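Local coordinates for protein transcription termination factor FttA (Methanosarcina mazei, PDB 2XR1) that probably terminates transcription by cleaving nascent RNA at the exit channel of RNA polymerase, as a dimeric two-zinc nuclease of the metallo-beta-lactamase superfamily, at residues V603-G608 and D615-V620; A381-A386 and V576-S581. All coordinates share one frame; numbering follows the deposited sequence.

Interaction 1: V603-G608 and D615-V620. With ZN (zinc ion), chain F.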
ATOM      1  N   VAL B 603       8.941  16.214   5.742  1.00 28.53           N
ATOM      2  CA  VAL B 603      10.040  15.318   5.528  1.00 27.12           C
ATOM      3  C   VAL B 603       9.838  13.961   6.179  1.00 27.53           C
ATOM      4  O   VAL B 603       9.162  13.842   7.184  1.00 29.50           O
ATOM      5  CB  VAL B 603      11.433  15.920   5.783  1.00 26.80           C
ATOM      6  CG1 VAL B 603      11.396  17.450   6.091  1.00 27.43           C
ATOM      7  CG2 VAL B 603      12.182  15.113   6.706  1.00 24.86           C
ATOM      8  N   PHE B 604      10.353  12.926   5.538  1.00 26.16           N
ATOM      9  CA  PHE B 604      10.246  11.588   6.005  1.00 26.63           C
ATOM     10  C   PHE B 604      11.638  11.045   6.121  1.00 26.79           C
ATOM     11  O   PHE B 604      12.527  11.472   5.379  1.00 27.23           O
ATOM     12  CB  PHE B 604       9.461  10.763   5.008  1.00 26.44           C
ATOM     13  CG  PHE B 604       8.035  11.130   4.958  1.00 28.19           C
ATOM     14  CD1 PHE B 604       7.149  10.644   5.902  1.00 29.66           C
ATOM     15  CD2 PHE B 604       7.567  12.029   4.029  1.00 27.80           C
ATOM     16  CE1 PHE B 604       5.814  11.009   5.854  1.00 29.47           C
ATOM     17  CE2 PHE B 604       6.266  12.379   4.004  1.00 27.29           C
ATOM     18  CZ  PHE B 604       5.397  11.862   4.910  1.00 29.17           C
ATOM     19  N   THR B 605      11.866  10.120   7.038  1.00 27.58           N
ATOM     20  CA  THR B 605      13.223   9.632   7.224  1.00 27.61           C
ATOM     21  C   THR B 605      13.322   8.113   7.038  1.00 27.60           C
ATOM     22  O   THR B 605      12.391   7.413   7.232  1.00 29.28           O
ATOM     23  CB  THR B 605      13.765  10.078   8.582  1.00 27.82           C
ATOM     24  OG1 THR B 605      12.933   9.555   9.613  1.00 28.88           O
ATOM     25  CG2 THR B 605      13.792  11.575   8.667  1.00 27.22           C
ATOM     26  N   GLU B 606      14.479   7.646   6.654  1.00 27.74           N
ATOM     27  CA  GLU B 606      14.723   6.277   6.299  1.00 28.85           C
ATOM     28  C   GLU B 606      16.224   6.018   6.342  1.00 28.04           C
ATOM     29  O   GLU B 606      16.989   6.911   6.667  1.00 28.21           O
ATOM     30  CB  GLU B 606      14.150   5.947   4.911  1.00 28.89           C
ATOM     31  CG  GLU B 606      14.436   6.938   3.812  1.00 32.50           C
ATOM     32  CD  GLU B 606      15.629   6.600   2.880  1.00 37.29           C
ATOM     33  OE1 GLU B 606      15.954   5.402   2.611  1.00 39.56           O
ATOM     34  OE2 GLU B 606      16.230   7.582   2.346  1.00 41.82           O
ATOM     35  N   HIS B 607      16.640   4.781   6.084  1.00 27.93           N
ATOM     36  CA  HIS B 607      18.075   4.444   5.991  1.00 27.46           C
ATOM     37  C   HIS B 607      18.826   4.866   7.257  1.00 28.48           C
ATOM     38  O   HIS B 607      19.728   5.683   7.227  1.00 27.93           O
ATOM     39  CB  HIS B 607      18.656   5.078   4.767  1.00 25.52           C
ATOM     40  CG  HIS B 607      19.959   4.511   4.337  1.00 24.79           C
ATOM     41  ND1 HIS B 607      21.133   4.793   4.985  1.00 25.97           N
ATOM     42  CD2 HIS B 607      20.295   3.767   3.255  1.00 24.44           C
ATOM     43  CE1 HIS B 607      22.135   4.211   4.348  1.00 26.15           C
ATOM     44  NE2 HIS B 607      21.654   3.587   3.291  1.00 25.14           N
ATOM     45  N   GLY B 608      18.409   4.281   8.371  1.00 29.93           N
ATOM     46  CA  GLY B 608      19.108   4.409   9.633  1.00 31.47           C
ATOM     47  C   GLY B 608      18.590   3.322  10.536  1.00 33.76           C
ATOM     48  O   GLY B 608      17.579   2.707  10.227  1.00 34.13           O
ATOM     49  N   ASP B 615      14.755   9.714  15.850  1.00 35.48           N
ATOM     50  CA  ASP B 615      15.432  10.859  16.469  1.00 36.99           C
ATOM     51  C   ASP B 615      15.566  12.016  15.481  1.00 35.25           C
ATOM     52  O   ASP B 615      15.235  13.149  15.777  1.00 36.27           O
ATOM     53  CB  ASP B 615      16.842  10.458  16.918  1.00 37.72           C
ATOM     54  CG  ASP B 615      17.437  11.400  17.974  1.00 45.69           C
ATOM     55  OD1 ASP B 615      17.188  12.660  17.946  1.00 51.25           O
ATOM     56  OD2 ASP B 615      18.191  10.844  18.842  1.00 54.68           O
ATOM     57  N   LEU B 616      16.057  11.721  14.297  1.00 33.20           N
ATOM     58  CA  LEU B 616      16.182  12.740  13.305  1.00 32.52           C
ATOM     59  C   LEU B 616      14.814  13.342  12.958  1.00 32.56           C
ATOM     60  O   LEU B 616      14.683  14.562  12.848  1.00 33.38           O
ATOM     61  CB  LEU B 616      16.884  12.189  12.055  1.00 30.59           C
ATOM     62  CG  LEU B 616      17.156  13.235  10.991  1.00 29.92           C
ATOM     63  CD1 LEU B 616      18.136  14.280  11.501  1.00 31.37           C
ATOM     64  CD2 LEU B 616      17.649  12.602   9.709  1.00 27.12           C
ATOM     65  N   ALA B 617      13.796  12.506  12.777  1.00 32.38           N
ATOM     66  CA  ALA B 617      12.489  13.031  12.396  1.00 32.80           C
ATOM     67  C   ALA B 617      12.012  14.062  13.414  1.00 34.23           C
ATOM     68  O   ALA B 617      11.764  15.198  13.045  1.00 34.36           O
ATOM     69  CB  ALA B 617      11.463  11.948  12.209  1.00 31.97           C
ATOM     70  N   SER B 618      11.916  13.668  14.688  1.00 35.75           N
ATOM     71  CA  SER B 618      11.362  14.544  15.708  1.00 37.59           C
ATOM     72  C   SER B 618      12.262  15.724  15.940  1.00 38.14           C
ATOM     73  O   SER B 618      11.768  16.792  16.266  1.00 39.99           O
ATOM     74  CB  SER B 618      11.066  13.822  17.024  1.00 38.91           C
ATOM     75  OG  SER B 618      12.182  13.197  17.545  1.00 39.86           O
ATOM     76  N   SER B 619      13.562  15.569  15.723  1.00 36.94           N
ATOM     77  CA  SER B 619      14.435  16.739  15.782  1.00 37.58           C
ATOM     78  C   SER B 619      14.061  17.796  14.739  1.00 37.75           C
ATOM     79  O   SER B 619      13.989  18.985  15.085  1.00 39.73           O
ATOM     80  CB  SER B 619      15.891  16.342  15.709  1.00 36.23           C
ATOM     81  OG  SER B 619      16.187  15.650  16.902  1.00 35.98           O
ATOM     82  N   VAL B 620      13.779  17.371  13.506  1.00 36.01           N
ATOM     83  CA  VAL B 620      13.420  18.298  12.458  1.00 36.05           C
ATOM     84  C   VAL B 620      12.075  18.950  12.734  1.00 37.82           C
ATOM     85  O   VAL B 620      11.918  20.160  12.559  1.00 39.40           O
ATOM     86  CB  VAL B 620      13.398  17.637  11.055  1.00 34.71           C
ATOM     87  CG1 VAL B 620      12.886  18.624  10.028  1.00 34.91           C
ATOM     88  CG2 VAL B 620      14.750  17.179  10.654  1.00 32.85           C
TER
HETATM   89 ZN    ZN F1639      22.945   3.047   1.637  1.00 35.44          ZN

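Interaction 2: A381-A386 and V576-S581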
ATOM      1  N   ALA B 381      18.920   8.865   7.035  1.00 25.63           N
ATOM      2  CA  ALA B 381      19.102   9.195   8.442  1.00 25.97           C
ATOM      3  C   ALA B 381      20.227   8.387   9.127  1.00 25.58           C
ATOM      4  O   ALA B 381      20.130   8.110  10.286  1.00 26.06           O
ATOM      5  CB  ALA B 381      17.762   9.028   9.198  1.00 25.82           C
ATOM      6  N   THR B 382      21.284   8.029   8.405  1.00 24.89           N
ATOM      7  CA  THR B 382      22.298   7.062   8.893  1.00 25.77           C
ATOM      8  C   THR B 382      22.977   7.558  10.127  1.00 27.87           C
ATOM      9  O   THR B 382      23.122   6.823  11.095  1.00 29.38           O
ATOM     10  CB  THR B 382      23.387   6.768   7.874  1.00 25.25           C
ATOM     11  OG1 THR B 382      22.786   6.492   6.621  1.00 23.21           O
ATOM     12  CG2 THR B 382      24.222   5.567   8.293  1.00 26.08           C
ATOM     13  N   TYR B 383      23.368   8.827  10.112  1.00 28.11           N
ATOM     14  CA  TYR B 383      23.895   9.457  11.306  1.00 29.97           C
ATOM     15  C   TYR B 383      22.828  10.336  11.975  1.00 30.59           C
ATOM     16  O   TYR B 383      23.099  11.431  12.492  1.00 32.18           O
ATOM     17  CB  TYR B 383      25.154  10.246  10.956  1.00 30.22           C
ATOM     18  CG  TYR B 383      26.355   9.357  10.658  1.00 29.66           C
ATOM     19  CD1 TYR B 383      26.433   8.643   9.490  1.00 28.69           C
ATOM     20  CD2 TYR B 383      27.387   9.241  11.541  1.00 29.70           C
ATOM     21  CE1 TYR B 383      27.496   7.834   9.211  1.00 28.03           C
ATOM     22  CE2 TYR B 383      28.459   8.437  11.269  1.00 31.72           C
ATOM     23  CZ  TYR B 383      28.511   7.733  10.102  1.00 29.13           C
ATOM     24  OH  TYR B 383      29.598   6.954   9.847  1.00 26.32           O
ATOM     25  N   GLY B 384      21.619   9.833  12.026  1.00 30.14           N
ATOM     26  CA  GLY B 384      20.506  10.649  12.427  1.00 31.16           C
ATOM     27  C   GLY B 384      20.347  10.813  13.923  1.00 33.78           C
ATOM     28  O   GLY B 384      19.586  11.649  14.361  1.00 33.57           O
ATOM     29  N   ASN B 385      21.048   9.991  14.694  1.00 36.08           N
ATOM     30  CA  ASN B 385      20.999  10.077  16.130  1.00 39.18           C
ATOM     31  C   ASN B 385      21.489  11.425  16.685  1.00 40.68           C
ATOM     32  O   ASN B 385      22.442  12.000  16.184  1.00 40.50           O
ATOM     33  CB  ASN B 385      21.830   8.943  16.716  1.00 41.25           C
ATOM     34  CG  ASN B 385      21.007   7.695  16.995  1.00 42.99           C
ATOM     35  OD1 ASN B 385      20.134   7.705  17.881  1.00 49.59           O
ATOM     36  ND2 ASN B 385      21.290   6.617  16.279  1.00 41.11           N
ATOM     37  N   ALA B 386      20.854  11.917  17.743  1.00 42.84           N
ATOM     38  CA  ALA B 386      21.281  13.182  18.400  1.00 44.51           C
ATOM     39  C   ALA B 386      22.798  13.255  18.575  1.00 45.51           C
ATOM     40  O   ALA B 386      23.397  14.309  18.531  1.00 46.45           O
ATOM     41  CB  ALA B 386      20.562  13.337  19.758  1.00 45.70           C
ATOM     42  N   VAL B 576      38.830   3.431  15.646  1.00 46.27           N
ATOM     43  CA  VAL B 576      37.687   3.877  14.881  1.00 44.21           C
ATOM     44  C   VAL B 576      37.968   5.305  14.432  1.00 43.67           C
ATOM     45  O   VAL B 576      38.159   6.192  15.260  1.00 44.91           O
ATOM     46  CB  VAL B 576      36.406   3.823  15.750  1.00 43.73           C
ATOM     47  CG1 VAL B 576      35.226   4.326  14.974  1.00 41.47           C
ATOM     48  CG2 VAL B 576      36.144   2.401  16.239  1.00 43.54           C
ATOM     49  N   VAL B 577      38.034   5.529  13.130  1.00 42.74           N
ATOM     50  CA  VAL B 577      38.272   6.865  12.587  1.00 42.14           C
ATOM     51  C   VAL B 577      37.122   7.123  11.648  1.00 40.96           C
ATOM     52  O   VAL B 577      37.217   6.947  10.437  1.00 40.43           O
ATOM     53  CB  VAL B 577      39.613   6.940  11.857  1.00 42.78           C
ATOM     54  CG1 VAL B 577      39.883   8.349  11.374  1.00 41.46           C
ATOM     55  CG2 VAL B 577      40.725   6.439  12.763  1.00 44.35           C
ATOM     56  N   ASP B 578      36.001   7.511  12.218  1.00 41.38           N
ATOM     57  CA  ASP B 578      34.751   7.507  11.480  1.00 40.59           C
ATOM     58  C   ASP B 578      34.699   8.826  10.739  1.00 39.85           C
ATOM     59  O   ASP B 578      33.958   9.732  11.116  1.00 40.10           O
ATOM     60  CB  ASP B 578      33.564   7.337  12.448  1.00 40.56           C
ATOM     61  CG  ASP B 578      32.234   7.036  11.743  1.00 41.77           C
ATOM     62  OD1 ASP B 578      32.193   6.918  10.507  1.00 41.65           O
ATOM     63  OD2 ASP B 578      31.197   6.884  12.459  1.00 47.29           O
ATOM     64  N   GLY B 579      35.497   8.941   9.688  1.00 39.32           N
ATOM     65  CA  GLY B 579      35.507  10.158   8.898  1.00 38.38           C
ATOM     66  C   GLY B 579      35.374   9.949   7.405  1.00 36.96           C
ATOM     67  O   GLY B 579      35.524  10.891   6.649  1.00 37.06           O
ATOM     68  N   PHE B 580      35.082   8.735   6.967  1.00 35.87           N
ATOM     69  CA  PHE B 580      35.118   8.450   5.551  1.00 35.31           C
ATOM     70  C   PHE B 580      33.917   7.685   5.067  1.00 33.74           C
ATOM     71  O   PHE B 580      33.973   7.052   4.017  1.00 33.13           O
ATOM     72  CB  PHE B 580      36.385   7.677   5.240  1.00 36.79           C
ATOM     73  CG  PHE B 580      37.606   8.309   5.817  1.00 38.66           C
ATOM     74  CD1 PHE B 580      37.930   8.109   7.142  1.00 40.96           C
ATOM     75  CD2 PHE B 580      38.406   9.132   5.052  1.00 40.29           C
ATOM     76  CE1 PHE B 580      39.070   8.684   7.706  1.00 43.37           C
ATOM     77  CE2 PHE B 580      39.534   9.714   5.592  1.00 42.61           C
ATOM     78  CZ  PHE B 580      39.871   9.489   6.937  1.00 44.38           C
ATOM     79  N   SER B 581      32.820   7.762   5.816  1.00 32.44           N
ATOM     80  CA  SER B 581      31.648   7.007   5.467  1.00 31.27           C
ATOM     81  C   SER B 581      31.023   7.536   4.211  1.00 29.65           C
ATOM     82  O   SER B 581      30.345   6.808   3.548  1.00 29.44           O
ATOM     83  CB  SER B 581      30.626   7.044   6.608  1.00 31.26           C
ATOM     84  OG  SER B 581      30.122   8.358   6.796  1.00 32.67           O
TER

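Interaction 1: V603-G608 and D615-V620
Thr605 and Ala617 mark the closest approach of strand 603-606 to helix 615-620, with 6.2 Å between their CA atoms; the two axes run nearly antiparallel, at 162° and 8.2 Å apart. This is the strand-to-helix half of a beta-alpha-beta unit, in which the chain leaves the sheet through His607 and comes back over it as the helix. Thr605 carries the middle of the interface with both branches. Its methyl CG2 lies 4.1 Å from Leu616 CD2, the two side chains meeting at a slant. Thr605 OG1, held between the backbone N and the carbonyl carbon (chi1 60°), sits 3.8 Å from Ala617 CB and is hydrogen-bonded with Cys613 O, one turn nearer the N-terminus of the helix than Ala617. Farther back along the strand, Val603 CG1 faces Val620 CG1 at 4.4 Å, a loose apolar contact. Within the helix, Ser619 OG bonds Asp615 O at 2.9 Å from above the carbonyl plane, and Ser619 N reaches that oxygen from the opposite face; Arg586 is a second partner of Ser619 OG and forms a salt bridge with Asp615. Beyond the strand end, His607 takes no part in this packing and binds a zinc ion through NE2 at 2.2 Å, completing a site with Asp249, His250 and Asp355. The strand is bonded between 376-380 and 627-630 in a mixed sheet, and helix 586-594 packs beside the interface, with Leu589 on Leu616, Met590 on Val620 and Val593 on Val603.

Interaction 2: A381-A386 and V576-S581
Tyr383 reaches from a type I beta turn, Ala381 to Gly384, across to an inverse gamma turn centred on Asp578, joining a loop of the metallo-beta-lactamase fold to the loop that leaves the last strand of the beta-CASP sheet. From CB the side chain is directed at 576-581, with CG anti to the carbonyl carbon (chi1 -73°), and the first contacts come at CE1 and CE2, in the half of the ring next to the hydroxyl. CE1 lies 3.6 Å from Ser581 OG, which approaches obliquely; at the ring edge, CE2 has Asp578 OD2 at 3.4 Å, near the ring plane. CZ is equally far from both oxygens, 3.7 Å from Asp578 OD2 and from Ser581 OG. Tyr383 OH donates to the syn lone pair of Asp578 OD1 at 2.7 Å, with ring and carboxylate planes 46° apart. Tyrosine and aspartate come from opposite directions, the carboxylate carried outward by CG anti to the backbone N (chi1 -168°). The phenol oxygen also accepts from Tyr539 N, anchoring the ring to two loops beside the active site. Last comes a weak bond: Ser581 OG, also hydrogen-bonded with His583 N, donates to Tyr383 OH over 3.4 Å.

The centres of the two contacts lie about 15 Å apart, on the same side of the chain's centre. In sequence they run in series: 381-386 and 576-581 enclose most of the beta-CASP region, and 603-608 with 615-620 follow in the returning metallo-beta-lactamase part. Neighbouring strands 376-380 and 602-606 of one mixed sheet lead into 381-386 and His607, so their loops emerge side by side. There His607 ND1 meets Thr382 OG1 at 2.9 Å, a probable hydrogen bond that would help orient the zinc-binding imidazole, and Asp615 OD2 probably accepts from Ala386 N. Interaction 2 thus ties the beta-CASP side to the loop that interaction 1's zinc ligand leans on.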